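Local coordinates for protein peroxisomal acyl-CoA oxidase 1A (Solanum lycopersicum, PDB 2FON) that probably oxidises acyl-CoA in peroxisomal fatty-acid beta-oxidation, using a bound FAD cofactor, at residues L53-F67 with L98-V112. Sequence-based numbering, arbitrary orientation.
Sequences LTDRISKLVASDPGF and LRLSQEEATMLRRYV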
ATOM      1  N   LEU B  53      14.267  18.192  24.517  1.00 66.35           N
ATOM      2  CA  LEU B  53      15.202  17.132  24.169  1.00 66.75           C
ATOM      3  C   LEU B  53      15.033  16.744  22.711  1.00 67.18           C
ATOM      4  O   LEU B  53      16.015  16.597  21.976  1.00 67.22           O
ATOM      5  CB  LEU B  53      14.949  15.925  25.068  1.00 66.67           C
ATOM      6  CG  LEU B  53      15.907  14.735  25.050  1.00 68.21           C
ATOM      7  CD1 LEU B  53      16.044  14.183  26.466  1.00 69.25           C
ATOM      8  CD2 LEU B  53      15.441  13.597  24.065  1.00 70.78           C
ATOM      9  N   THR B  54      13.791  16.580  22.275  1.00 67.10           N
ATOM     10  CA  THR B  54      13.592  16.356  20.871  1.00 67.28           C
ATOM     11  C   THR B  54      14.200  17.523  20.091  1.00 67.37           C
ATOM     12  O   THR B  54      14.992  17.307  19.160  1.00 67.26           O
ATOM     13  CB  THR B  54      12.116  16.180  20.513  1.00 67.81           C
ATOM     14  OG1 THR B  54      11.569  15.122  21.302  1.00 68.42           O
ATOM     15  CG2 THR B  54      11.959  15.819  19.048  1.00 66.80           C
ATOM     16  N   ASP B  55      13.881  18.751  20.481  1.00 66.12           N
ATOM     17  CA  ASP B  55      14.294  19.873  19.655  1.00 66.37           C
ATOM     18  C   ASP B  55      15.806  20.026  19.489  1.00 66.64           C
ATOM     19  O   ASP B  55      16.294  20.385  18.413  1.00 66.50           O
ATOM     20  CB  ASP B  55      13.717  21.181  20.184  1.00 66.45           C
ATOM     21  CG  ASP B  55      13.884  22.316  19.211  1.00 66.56           C
ATOM     22  OD1 ASP B  55      13.441  22.155  18.048  1.00 67.78           O
ATOM     23  OD2 ASP B  55      14.448  23.367  19.609  1.00 66.63           O
ATOM     24  N   ARG B  56      16.544  19.763  20.558  1.00 66.71           N
ATOM     25  CA  ARG B  56      17.973  20.015  20.547  1.00 67.26           C
ATOM     26  C   ARG B  56      18.719  18.849  19.860  1.00 67.06           C
ATOM     27  O   ARG B  56      19.793  19.051  19.297  1.00 67.54           O
ATOM     28  CB  ARG B  56      18.459  20.288  21.984  1.00 66.69           C
ATOM     29  CG  ARG B  56      19.927  19.960  22.305  1.00 67.05           C
ATOM     30  CD  ARG B  56      20.280  20.345  23.779  1.00 69.32           C
ATOM     31  NE  ARG B  56      19.415  19.688  24.777  1.00 71.99           N
ATOM     32  CZ  ARG B  56      19.563  18.425  25.199  1.00 70.74           C
ATOM     33  NH1 ARG B  56      20.560  17.650  24.757  1.00 64.59           N
ATOM     34  NH2 ARG B  56      18.699  17.944  26.082  1.00 71.91           N
ATOM     35  N   ILE B  57      18.166  17.641  19.910  1.00 65.76           N
ATOM     36  CA  ILE B  57      18.876  16.517  19.342  1.00 65.42           C
ATOM     37  C   ILE B  57      18.578  16.437  17.836  1.00 65.53           C
ATOM     38  O   ILE B  57      19.452  16.212  17.028  1.00 64.86           O
ATOM     39  CB  ILE B  57      18.494  15.218  20.027  1.00 65.16           C
ATOM     40  CG1 ILE B  57      18.821  15.292  21.510  1.00 63.31           C
ATOM     41  CG2 ILE B  57      19.172  14.041  19.328  1.00 65.29           C
ATOM     42  CD1 ILE B  57      20.272  15.264  21.836  1.00 62.49           C
ATOM     43  N   SER B  58      17.306  16.611  17.509  1.00 66.06           N
ATOM     44  CA  SER B  58      16.827  16.983  16.194  1.00 65.67           C
ATOM     45  C   SER B  58      17.782  17.844  15.418  1.00 65.48           C
ATOM     46  O   SER B  58      18.259  17.435  14.374  1.00 65.52           O
ATOM     47  CB  SER B  58      15.568  17.819  16.362  1.00 65.10           C
ATOM     48  OG  SER B  58      14.491  16.993  16.158  1.00 67.63           O
ATOM     49  N   LYS B  59      17.993  19.066  15.905  1.00 65.16           N
ATOM     50  CA  LYS B  59      18.651  20.079  15.127  1.00 65.16           C
ATOM     51  C   LYS B  59      20.123  19.797  15.072  1.00 64.00           C
ATOM     52  O   LYS B  59      20.839  20.179  14.131  1.00 63.66           O
ATOM     53  CB  LYS B  59      18.353  21.452  15.697  1.00 65.55           C
ATOM     54  CG  LYS B  59      17.255  22.088  14.888  1.00 69.24           C
ATOM     55  CD  LYS B  59      16.430  23.063  15.715  1.00 74.92           C
ATOM     56  CE  LYS B  59      15.022  23.126  15.114  1.00 77.47           C
ATOM     57  NZ  LYS B  59      14.337  24.352  15.610  1.00 80.37           N
ATOM     58  N   LEU B  60      20.551  19.064  16.069  1.00 62.63           N
ATOM     59  CA  LEU B  60      21.916  18.701  16.148  1.00 63.41           C
ATOM     60  C   LEU B  60      22.239  17.541  15.188  1.00 63.35           C
ATOM     61  O   LEU B  60      23.350  17.426  14.700  1.00 63.84           O
ATOM     62  CB  LEU B  60      22.184  18.331  17.578  1.00 63.39           C
ATOM     63  CG  LEU B  60      23.591  17.918  17.845  1.00 66.22           C
ATOM     64  CD1 LEU B  60      23.994  18.565  19.176  1.00 66.49           C
ATOM     65  CD2 LEU B  60      23.721  16.329  17.773  1.00 65.47           C
ATOM     66  N   VAL B  61      21.274  16.669  14.938  1.00 62.73           N
ATOM     67  CA  VAL B  61      21.453  15.663  13.911  1.00 62.47           C
ATOM     68  C   VAL B  61      21.430  16.340  12.535  1.00 62.73           C
ATOM     69  O   VAL B  61      22.337  16.129  11.698  1.00 63.40           O
ATOM     70  CB  VAL B  61      20.456  14.496  14.025  1.00 61.60           C
ATOM     71  CG1 VAL B  61      20.694  13.541  12.922  1.00 62.14           C
ATOM     72  CG2 VAL B  61      20.744  13.745  15.283  1.00 60.56           C
ATOM     73  N   ALA B  62      20.431  17.206  12.366  1.00 62.15           N
ATOM     74  CA  ALA B  62      20.094  17.903  11.131  1.00 61.12           C
ATOM     75  C   ALA B  62      21.189  18.806  10.609  1.00 61.51           C
ATOM     76  O   ALA B  62      21.340  18.982   9.412  1.00 62.02           O
ATOM     77  CB  ALA B  62      18.826  18.694  11.334  1.00 60.10           C
ATOM     78  N   SER B  63      21.964  19.418  11.474  1.00 62.18           N
ATOM     79  CA  SER B  63      22.856  20.402  10.920  1.00 62.95           C
ATOM     80  C   SER B  63      24.272  19.898  10.957  1.00 63.52           C
ATOM     81  O   SER B  63      25.197  20.686  11.197  1.00 64.92           O
ATOM     82  CB  SER B  63      22.711  21.722  11.672  1.00 62.63           C
ATOM     83  OG  SER B  63      23.262  21.535  12.949  1.00 62.86           O
ATOM     84  N   ASP B  64      24.440  18.595  10.742  1.00 63.46           N
ATOM     85  CA  ASP B  64      25.735  17.987  10.763  1.00 63.65           C
ATOM     86  C   ASP B  64      25.995  17.198   9.516  1.00 64.17           C
ATOM     87  O   ASP B  64      25.421  16.081   9.316  1.00 62.67           O
ATOM     88  CB  ASP B  64      25.938  17.080  11.971  1.00 63.94           C
ATOM     89  CG  ASP B  64      27.420  16.500  12.062  1.00 66.20           C
ATOM     90  OD1 ASP B  64      28.179  16.469  11.022  1.00 67.53           O
ATOM     91  OD2 ASP B  64      27.811  16.053  13.180  1.00 63.91           O
ATOM     92  N   PRO B  65      26.935  17.729   8.704  1.00 64.37           N
ATOM     93  CA  PRO B  65      27.348  17.144   7.416  1.00 64.36           C
ATOM     94  C   PRO B  65      27.314  15.632   7.459  1.00 63.60           C
ATOM     95  O   PRO B  65      26.686  15.026   6.588  1.00 64.87           O
ATOM     96  CB  PRO B  65      28.773  17.658   7.243  1.00 64.07           C
ATOM     97  CG  PRO B  65      28.720  18.997   7.871  1.00 64.26           C
ATOM     98  CD  PRO B  65      27.679  18.957   8.992  1.00 64.08           C
ATOM     99  N   GLY B  66      27.947  15.048   8.477  1.00 62.80           N
ATOM    100  CA  GLY B  66      28.112  13.604   8.606  1.00 61.71           C
ATOM    101  C   GLY B  66      26.846  12.794   8.801  1.00 62.01           C
ATOM    102  O   GLY B  66      26.897  11.581   8.777  1.00 62.70           O
ATOM    103  N   PHE B  67      25.699  13.436   8.999  1.00 61.95           N
ATOM    104  CA  PHE B  67      24.422  12.721   8.990  1.00 60.63           C
ATOM    105  C   PHE B  67      23.553  12.995   7.778  1.00 60.98           C
ATOM    106  O   PHE B  67      22.370  12.662   7.799  1.00 62.08           O
ATOM    107  CB  PHE B  67      23.618  13.086  10.228  1.00 60.06           C
ATOM    108  CG  PHE B  67      24.237  12.629  11.491  1.00 59.89           C
ATOM    109  CD1 PHE B  67      24.456  13.535  12.539  1.00 57.01           C
ATOM    110  CD2 PHE B  67      24.619  11.277  11.651  1.00 58.78           C
ATOM    111  CE1 PHE B  67      25.053  13.125  13.731  1.00 53.19           C
ATOM    112  CE2 PHE B  67      25.215  10.846  12.855  1.00 58.56           C
ATOM    113  CZ  PHE B  67      25.414  11.797  13.907  1.00 58.24           C
ATOM    114  N   LEU B  98      29.574  13.919  23.337  1.00 67.79           N
ATOM    115  CA  LEU B  98      28.608  14.861  23.906  1.00 67.25           C
ATOM    116  C   LEU B  98      27.984  14.316  25.190  1.00 66.78           C
ATOM    117  O   LEU B  98      27.093  14.932  25.765  1.00 66.64           O
ATOM    118  CB  LEU B  98      27.536  15.303  22.889  1.00 67.59           C
ATOM    119  CG  LEU B  98      27.809  15.758  21.442  1.00 66.67           C
ATOM    120  CD1 LEU B  98      26.563  15.506  20.596  1.00 65.72           C
ATOM    121  CD2 LEU B  98      28.153  17.211  21.383  1.00 63.19           C
ATOM    122  N   ARG B  99      28.485  13.171  25.653  1.00 66.69           N
ATOM    123  CA  ARG B  99      28.081  12.588  26.956  1.00 65.93           C
ATOM    124  C   ARG B  99      26.549  12.425  27.087  1.00 66.01           C
ATOM    125  O   ARG B  99      25.997  12.561  28.199  1.00 66.65           O
ATOM    126  CB  ARG B  99      28.636  13.431  28.153  1.00 65.78           C
ATOM    127  CG  ARG B  99      30.116  13.193  28.516  1.00 64.64           C
ATOM    128  CD  ARG B  99      30.498  13.640  29.927  1.00 63.21           C
ATOM    129  NE  ARG B  99      29.584  14.678  30.377  1.00 62.01           N
ATOM    130  CZ  ARG B  99      29.774  16.002  30.254  1.00 61.22           C
ATOM    131  NH1 ARG B  99      30.867  16.528  29.704  1.00 60.68           N
ATOM    132  NH2 ARG B  99      28.853  16.821  30.707  1.00 60.30           N
ATOM    133  N   LEU B 100      25.879  12.232  25.960  1.00 64.85           N
ATOM    134  CA  LEU B 100      24.451  11.998  25.935  1.00 65.12           C
ATOM    135  C   LEU B 100      24.091  10.837  26.835  1.00 65.77           C
ATOM    136  O   LEU B 100      24.808   9.857  26.868  1.00 66.14           O
ATOM    137  CB  LEU B 100      24.004  11.621  24.501  1.00 64.86           C
ATOM    138  CG  LEU B 100      24.287  12.650  23.395  1.00 63.81           C
ATOM    139  CD1 LEU B 100      23.667  12.231  22.073  1.00 57.92           C
ATOM    140  CD2 LEU B 100      23.868  14.109  23.797  1.00 58.85           C
ATOM    141  N   SER B 101      22.978  10.937  27.555  1.00 66.76           N
ATOM    142  CA  SER B 101      22.373   9.792  28.226  1.00 68.62           C
ATOM    143  C   SER B 101      21.812   8.773  27.231  1.00 70.49           C
ATOM    144  O   SER B 101      21.638   9.085  26.043  1.00 70.68           O
ATOM    145  CB  SER B 101      21.223  10.284  29.054  1.00 68.55           C
ATOM    146  OG  SER B 101      20.412  11.130  28.267  1.00 69.16           O
ATOM    147  N   GLN B 102      21.484   7.574  27.711  1.00 72.37           N
ATOM    148  CA  GLN B 102      20.847   6.563  26.851  1.00 74.95           C
ATOM    149  C   GLN B 102      19.499   7.018  26.240  1.00 74.75           C
ATOM    150  O   GLN B 102      19.179   6.740  25.053  1.00 75.22           O
ATOM    151  CB  GLN B 102      20.723   5.215  27.563  1.00 75.08           C
ATOM    152  CG  GLN B 102      22.039   4.343  27.546  1.00 77.35           C
ATOM    153  CD  GLN B 102      21.858   3.007  28.325  1.00 78.59           C
ATOM    154  OE1 GLN B 102      21.066   2.954  29.269  1.00 84.25           O
ATOM    155  NE2 GLN B 102      22.596   1.941  27.940  1.00 82.03           N
ATOM    156  N   GLU B 103      18.727   7.758  27.022  1.00 74.51           N
ATOM    157  CA  GLU B 103      17.521   8.377  26.483  1.00 74.37           C
ATOM    158  C   GLU B 103      17.908   9.266  25.300  1.00 72.96           C
ATOM    159  O   GLU B 103      17.412   9.079  24.173  1.00 72.71           O
ATOM    160  CB  GLU B 103      16.780   9.111  27.590  1.00 73.86           C
ATOM    161  CG  GLU B 103      15.864  10.233  27.202  1.00 75.54           C
ATOM    162  CD  GLU B 103      15.506  11.108  28.438  1.00 76.99           C
ATOM    163  OE1 GLU B 103      14.371  11.670  28.507  1.00 79.20           O
ATOM    164  OE2 GLU B 103      16.384  11.234  29.339  1.00 79.16           O
ATOM    165  N   GLU B 104      18.852  10.169  25.538  1.00 71.52           N
ATOM    166  CA  GLU B 104      19.317  11.069  24.486  1.00 70.18           C
ATOM    167  C   GLU B 104      19.852  10.357  23.228  1.00 69.40           C
ATOM    168  O   GLU B 104      19.524  10.765  22.108  1.00 69.16           O
ATOM    169  CB  GLU B 104      20.347  12.011  25.040  1.00 69.29           C
ATOM    170  CG  GLU B 104      19.718  13.157  25.719  1.00 69.32           C
ATOM    171  CD  GLU B 104      20.737  13.996  26.509  1.00 72.37           C
ATOM    172  OE1 GLU B 104      21.710  13.422  27.055  1.00 70.25           O
ATOM    173  OE2 GLU B 104      20.559  15.241  26.585  1.00 73.06           O
ATOM    174  N   ALA B 105      20.647   9.306  23.440  1.00 67.67           N
ATOM    175  CA  ALA B 105      21.155   8.444  22.399  1.00 66.37           C
ATOM    176  C   ALA B 105      20.046   7.772  21.626  1.00 67.12           C
ATOM    177  O   ALA B 105      20.174   7.540  20.408  1.00 66.73           O
ATOM    178  CB  ALA B 105      22.061   7.403  22.984  1.00 65.34           C
ATOM    179  N   THR B 106      18.951   7.427  22.291  1.00 67.85           N
ATOM    180  CA  THR B 106      17.824   6.866  21.503  1.00 69.14           C
ATOM    181  C   THR B 106      17.320   7.897  20.451  1.00 68.77           C
ATOM    182  O   THR B 106      17.225   7.593  19.236  1.00 69.47           O
ATOM    183  CB  THR B 106      16.652   6.412  22.402  1.00 69.23           C
ATOM    184  OG1 THR B 106      17.174   5.760  23.575  1.00 72.70           O
ATOM    185  CG2 THR B 106      15.792   5.480  21.680  1.00 67.24           C
ATOM    186  N   MET B 107      17.009   9.093  20.950  1.00 67.57           N
ATOM    187  CA  MET B 107      16.674  10.230  20.171  1.00 67.23           C
ATOM    188  C   MET B 107      17.710  10.391  19.058  1.00 66.60           C
ATOM    189  O   MET B 107      17.343  10.467  17.891  1.00 66.57           O
ATOM    190  CB  MET B 107      16.666  11.470  21.085  1.00 69.49           C
ATOM    191  CG  MET B 107      15.480  12.451  20.937  1.00 71.53           C
ATOM    192  SD  MET B 107      13.863  11.598  20.918  1.00 84.89           S
ATOM    193  CE  MET B 107      12.715  12.826  21.557  1.00 77.08           C
ATOM    194  N   LEU B 108      18.999  10.449  19.394  1.00 65.42           N
ATOM    195  CA  LEU B 108      19.993  10.734  18.386  1.00 64.30           C
ATOM    196  C   LEU B 108      19.887   9.735  17.249  1.00 65.29           C
ATOM    197  O   LEU B 108      19.851  10.105  16.052  1.00 65.22           O
ATOM    198  CB  LEU B 108      21.400  10.754  18.932  1.00 63.31           C
ATOM    199  CG  LEU B 108      22.357  11.270  17.862  1.00 61.25           C
ATOM    200  CD1 LEU B 108      23.404  12.245  18.369  1.00 61.13           C
ATOM    201  CD2 LEU B 108      22.996  10.137  17.133  1.00 60.31           C
ATOM    202  N   ARG B 109      19.807   8.466  17.586  1.00 65.98           N
ATOM    203  CA  ARG B 109      19.650   7.503  16.500  1.00 67.00           C
ATOM    204  C   ARG B 109      18.341   7.698  15.753  1.00 67.65           C
ATOM    205  O   ARG B 109      18.317   7.556  14.528  1.00 68.56           O
ATOM    206  CB  ARG B 109      19.889   6.075  16.950  1.00 66.78           C
ATOM    207  CG  ARG B 109      21.378   5.731  17.053  1.00 68.83           C
ATOM    208  CD  ARG B 109      21.623   4.366  17.651  1.00 72.65           C
ATOM    209  NE  ARG B 109      21.951   4.444  19.077  1.00 79.14           N
ATOM    210  CZ  ARG B 109      21.139   4.037  20.055  1.00 79.16           C
ATOM    211  NH1 ARG B 109      19.941   3.546  19.730  1.00 78.89           N
ATOM    212  NH2 ARG B 109      21.519   4.140  21.335  1.00 75.20           N
ATOM    213  N   ARG B 110      17.271   8.104  16.441  1.00 67.49           N
ATOM    214  CA  ARG B 110      16.003   8.278  15.723  1.00 68.20           C
ATOM    215  C   ARG B 110      16.233   9.235  14.562  1.00 67.61           C
ATOM    216  O   ARG B 110      15.901   8.961  13.439  1.00 68.59           O
ATOM    217  CB  ARG B 110      14.891   8.780  16.649  1.00 67.53           C
ATOM    218  CG  ARG B 110      13.531   8.857  15.994  1.00 68.29           C
ATOM    219  CD  ARG B 110      12.426   9.569  16.878  1.00 71.50           C
ATOM    220  NE  ARG B 110      12.070   8.921  18.163  1.00 75.77           N
ATOM    221  CZ  ARG B 110      11.934   7.602  18.358  1.00 78.30           C
ATOM    222  NH1 ARG B 110      12.074   6.710  17.342  1.00 78.21           N
ATOM    223  NH2 ARG B 110      11.643   7.158  19.583  1.00 78.06           N
ATOM    224  N   TYR B 111      16.848  10.356  14.842  1.00 67.46           N
ATOM    225  CA  TYR B 111      16.959  11.410  13.872  1.00 67.54           C
ATOM    226  C   TYR B 111      17.992  11.201  12.735  1.00 67.47           C
ATOM    227  O   TYR B 111      17.878  11.783  11.666  1.00 66.24           O
ATOM    228  CB  TYR B 111      17.109  12.719  14.636  1.00 67.55           C
ATOM    229  CG  TYR B 111      15.792  13.018  15.277  1.00 68.80           C
ATOM    230  CD1 TYR B 111      15.586  12.877  16.647  1.00 71.57           C
ATOM    231  CD2 TYR B 111      14.719  13.371  14.502  1.00 69.28           C
ATOM    232  CE1 TYR B 111      14.314  13.121  17.215  1.00 69.96           C
ATOM    233  CE2 TYR B 111      13.483  13.605  15.050  1.00 71.76           C
ATOM    234  CZ  TYR B 111      13.281  13.487  16.397  1.00 69.74           C
ATOM    235  OH  TYR B 111      12.009  13.749  16.857  1.00 71.54           O
ATOM    236  N   VAL B 112      18.993  10.366  12.989  1.00 68.01           N
ATOM    237  CA  VAL B 112      19.840   9.837  11.942  1.00 68.39           C
ATOM    238  C   VAL B 112      18.962   9.118  10.874  1.00 68.83           C
ATOM    239  O   VAL B 112      19.285   9.116   9.695  1.00 68.74           O
ATOM    240  CB  VAL B 112      20.917   8.889  12.544  1.00 67.65           C
ATOM    241  CG1 VAL B 112      21.652   8.113  11.444  1.00 69.29           C
ATOM    242  CG2 VAL B 112      21.897   9.653  13.284  1.00 66.34           C
TER
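Tyr111 lays one face of its ring under Ser58, whose OG sits 3.6 Å above the plane and offset toward the rim, a side chain small enough to let the ring approach the helix; CG of Met107 lies in plane at the ring's edge, and Tyr632 meets Tyr111 edge-to-face. The ring of Phe67 carries Val112 CG2 over one face, a CH-pi contact 3.9 Å from the centroid, while Leu108 CD2 comes in obliquely. At the other end of the contact the guanidinium of Arg56 meets Glu104 OE2 at its edge, in plane, through a salt bridge whose NH1 bond is 3.0 Å and whose NH2 bond is weak. The two planes stand 75° apart. Bending at chi3 (57°) turns the arginine head to this acid, while NH2 also pairs with Glu52. Glu104 has a second role in the capping box of helix 102-112: its OE1 accepts from Ser101 N (2.8 Å) and Ser101 OG, while Ser101 OG, at the N-cap, accepts from Glu104 N. An alanine here would probably leave Arg56 without its charged mate on helix 102-112 and Ser101 N without its acceptor. In this N-terminal helical region of the acyl-CoA oxidase, residues 53-62 of helix 48-62 cross helix 102-112 at -45°, the axes of these segments coming within 8.9 Å, and helix 77-97 packs against Phe67 and Leu108. Flexible Leu53 sets CD2 against Met107 CG and CD1 against the chains of Glu103 and Glu104. Branched Ile57 fills the crossing, its CG2, anti to the backbone N, reaching Leu108 CA at 3.5 Å. Val61 uses both methyls, CG1 against Val112 and CG2 against Leu108 and Tyr111 CB.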